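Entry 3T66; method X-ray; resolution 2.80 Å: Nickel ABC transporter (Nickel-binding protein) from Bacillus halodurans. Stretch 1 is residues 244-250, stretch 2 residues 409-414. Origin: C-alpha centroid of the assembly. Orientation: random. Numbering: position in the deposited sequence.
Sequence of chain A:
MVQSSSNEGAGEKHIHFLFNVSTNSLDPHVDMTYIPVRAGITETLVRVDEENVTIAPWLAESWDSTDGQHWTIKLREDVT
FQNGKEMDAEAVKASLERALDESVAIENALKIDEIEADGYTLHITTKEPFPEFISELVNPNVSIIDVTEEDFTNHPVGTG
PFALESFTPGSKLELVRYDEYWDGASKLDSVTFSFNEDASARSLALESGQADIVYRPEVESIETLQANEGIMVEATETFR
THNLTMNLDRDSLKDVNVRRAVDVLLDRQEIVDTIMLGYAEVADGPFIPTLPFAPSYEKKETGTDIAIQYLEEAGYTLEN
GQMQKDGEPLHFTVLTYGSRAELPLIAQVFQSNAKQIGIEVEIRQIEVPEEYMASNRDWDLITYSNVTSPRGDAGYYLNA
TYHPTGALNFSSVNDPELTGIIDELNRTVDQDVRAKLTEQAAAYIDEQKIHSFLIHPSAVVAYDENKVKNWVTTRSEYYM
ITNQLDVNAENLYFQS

Stretch 1, residues 244-250: LTMNLDR
Stretch 2 (409-414) NFSSVN

The contact joins the end of a strand and the turn that follows it to an irregular loop, the touching residues being at least 162 positions apart in sequence, and it is small, burying 258 Å² in all. Its register centres on Asn247 opposite Ser411, with CA atoms 4.2 Å apart, and then widens to 5.9 Å between the CA atoms of Asp249 and Ser412.

Leu244, already within the strand, has phi/psi -87/102, chi1 m and chi2 t, and lies out of reach of the loop. Thr245 (-75/126, chi1 m) points its CA-to-CB bond toward the loop and sets CG2 3.6 Å from OG of Ser411, a methyl packed beside a hydroxyl.

Met246 (-92/159) closes the strand. Its m, t, t side chain starts sideways and its end leads away; the backbone carbonyl makes the hydrogen bond to the loop. Ser411, at -94/16 with chi1 m, donates from OG to O of Met246 at 2.4 Å, a very short hydrogen bond; that carbonyl sits too close to its neighbour in the model, so the exact length deserves caution.

Asn247 (-116/95, chi1 t, chi2 -5°) begins a type I turn that ends at Arg250. Its CA lies 4.0 Å from CB of Ser411. Its CA-to-CB bond points sideways, though the end of the side chain comes nearer the loop; OD1 accepts from N of Asp249 at 2.9 Å, and ND2 is bonded elsewhere in the structure. The backbone closes the turn with N of Arg250 donating to O of Asn247 at 3.1 Å.

Leu248 and Asp249 take the two central turn positions, at -72/-5 and -70/-5. N of Leu248 gives a weak hydrogen bond to O of Ser411, 3.2 Å long with an angle of 128° at the hydrogen. Ser411 thus meets stretch 1 with both hydroxyl and carbonyl, and it has the largest covered area of any residue here. The CA-to-CB bond of Leu248 points toward the loop; with chi1 m and chi2 t, CD1 lies 4.3 Å from CA of Val413, adding apolar packing to the polar pairing.

The CA-to-CB bond of Asp249 points sideways (chi1 t), its CB 4.1 Å from CB of Ser412, whose OG is not modelled. Ser412 has positive phi, 50/39, between Ser411 and the extended Val413 (-73/125, chi1 t). Within the loop Asn409 (chi1 t) braces Val413 through its side chain: ND2 donates to O of Val413 at 2.9 Å, and OD1 accepts a weak bond from N of Val413 at 3.3 Å.

Arg250 (-99/137, chi1 to chi3 all m) leaves the turn without touching the loop.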

# COMPACT_ATOMS: atom_id res chain seq x y z
N LEU A 244 -10.06 8.40 -10.60
CA LEU A 244 -10.26 9.78 -11.05
C LEU A 244 -10.57 10.64 -9.83
O LEU A 244 -11.69 10.63 -9.33
CB LEU A 244 -11.43 9.90 -12.04
CG LEU A 244 -11.37 9.10 -13.33
CD1 LEU A 244 -12.58 9.38 -14.19
CD2 LEU A 244 -10.11 9.48 -14.02
N THR A 245 -9.58 11.38 -9.35
CA THR A 245 -9.84 12.39 -8.32
C THR A 245 -10.52 13.63 -8.94
O THR A 245 -9.98 14.22 -9.89
CB THR A 245 -8.54 12.81 -7.63
OG1 THR A 245 -7.99 11.70 -6.91
CG2 THR A 245 -8.78 13.98 -6.67
N MET A 246 -11.67 14.02 -8.38
CA MET A 246 -12.50 15.14 -8.86
C MET A 246 -12.20 16.48 -8.20
O MET A 246 -11.62 16.52 -7.13
CB MET A 246 -13.96 14.81 -8.62
CG MET A 246 -14.32 13.47 -9.20
SD MET A 246 -15.99 13.01 -8.83
CE MET A 246 -16.20 11.58 -9.88
N ASN A 247 -12.59 17.57 -8.86
CA ASN A 247 -12.42 18.93 -8.33
C ASN A 247 -13.78 19.61 -8.07
O ASN A 247 -14.35 20.22 -8.98
CB ASN A 247 -11.58 19.79 -9.26
CG ASN A 247 -11.41 21.23 -8.78
OD1 ASN A 247 -12.01 21.65 -7.77
ND2 ASN A 247 -10.58 22.01 -9.49
N LEU A 248 -14.27 19.53 -6.84
CA LEU A 248 -15.59 20.04 -6.48
C LEU A 248 -15.73 21.58 -6.41
O LEU A 248 -16.84 22.10 -6.20
CB LEU A 248 -15.99 19.46 -5.14
CG LEU A 248 -15.92 17.98 -4.85
CD1 LEU A 248 -16.61 17.81 -3.49
CD2 LEU A 248 -16.60 17.18 -5.92
N ASP A 249 -14.62 22.30 -6.58
CA ASP A 249 -14.66 23.74 -6.79
C ASP A 249 -15.23 24.10 -8.18
O ASP A 249 -15.42 25.27 -8.50
CB ASP A 249 -13.26 24.34 -6.59
CG ASP A 249 -13.28 25.85 -6.22
OD1 ASP A 249 -14.12 26.26 -5.37
OD2 ASP A 249 -12.44 26.61 -6.79
N ARG A 250 -15.49 23.08 -9.00
CA ARG A 250 -16.03 23.27 -10.33
C ARG A 250 -17.53 23.04 -10.30
O ARG A 250 -18.00 22.08 -9.68
CB ARG A 250 -15.38 22.27 -11.30
CG ARG A 250 -13.89 22.36 -11.35
CD ARG A 250 -13.49 23.55 -12.17
NE ARG A 250 -13.44 23.16 -13.57
CZ ARG A 250 -13.62 23.97 -14.60
NH1 ARG A 250 -13.51 23.48 -15.82
NH2 ARG A 250 -13.89 25.26 -14.42
N ASN A 409 -6.00 17.62 0.57
CA ASN A 409 -7.30 17.95 0.06
C ASN A 409 -7.16 19.03 -0.97
O ASN A 409 -6.89 20.17 -0.65
CB ASN A 409 -8.17 18.45 1.18
CG ASN A 409 -9.56 18.56 0.78
OD1 ASN A 409 -9.87 18.39 -0.36
ND2 ASN A 409 -10.42 18.86 1.72
N PHE A 410 -7.40 18.68 -2.21
CA PHE A 410 -7.23 19.63 -3.32
C PHE A 410 -8.50 19.78 -4.14
O PHE A 410 -8.60 20.59 -5.07
CB PHE A 410 -6.06 19.20 -4.21
CG PHE A 410 -4.74 19.28 -3.53
CD1 PHE A 410 -4.50 20.25 -2.54
CD2 PHE A 410 -3.72 18.41 -3.89
CE1 PHE A 410 -3.24 20.36 -1.89
CE2 PHE A 410 -2.45 18.50 -3.26
CZ PHE A 410 -2.21 19.49 -2.26
N SER A 411 -9.48 18.99 -3.78
CA SER A 411 -10.71 19.12 -4.47
C SER A 411 -11.64 20.07 -3.72
O SER A 411 -12.86 20.11 -4.00
CB SER A 411 -11.27 17.74 -4.65
OG SER A 411 -10.25 16.96 -5.21
N SER A 412 -11.09 20.85 -2.80
CA SER A 412 -11.89 21.76 -1.98
C SER A 412 -13.10 20.99 -1.37
O SER A 412 -14.22 21.50 -1.28
CB SER A 412 -12.32 22.99 -2.81
N VAL A 413 -12.83 19.74 -0.97
CA VAL A 413 -13.84 18.81 -0.41
C VAL A 413 -14.20 19.26 0.97
O VAL A 413 -13.32 19.37 1.84
CB VAL A 413 -13.29 17.38 -0.19
CG1 VAL A 413 -14.40 16.47 0.33
CG2 VAL A 413 -12.56 16.80 -1.46
N ASN A 414 -15.49 19.48 1.20
CA ASN A 414 -15.89 19.90 2.53
C ASN A 414 -17.33 19.60 2.87
O ASN A 414 -18.19 20.46 2.82
CB ASN A 414 -15.48 21.37 2.74
CG ASN A 414 -16.21 22.04 3.89
OD1 ASN A 414 -16.72 23.14 3.72
ND2 ASN A 414 -16.26 21.38 5.06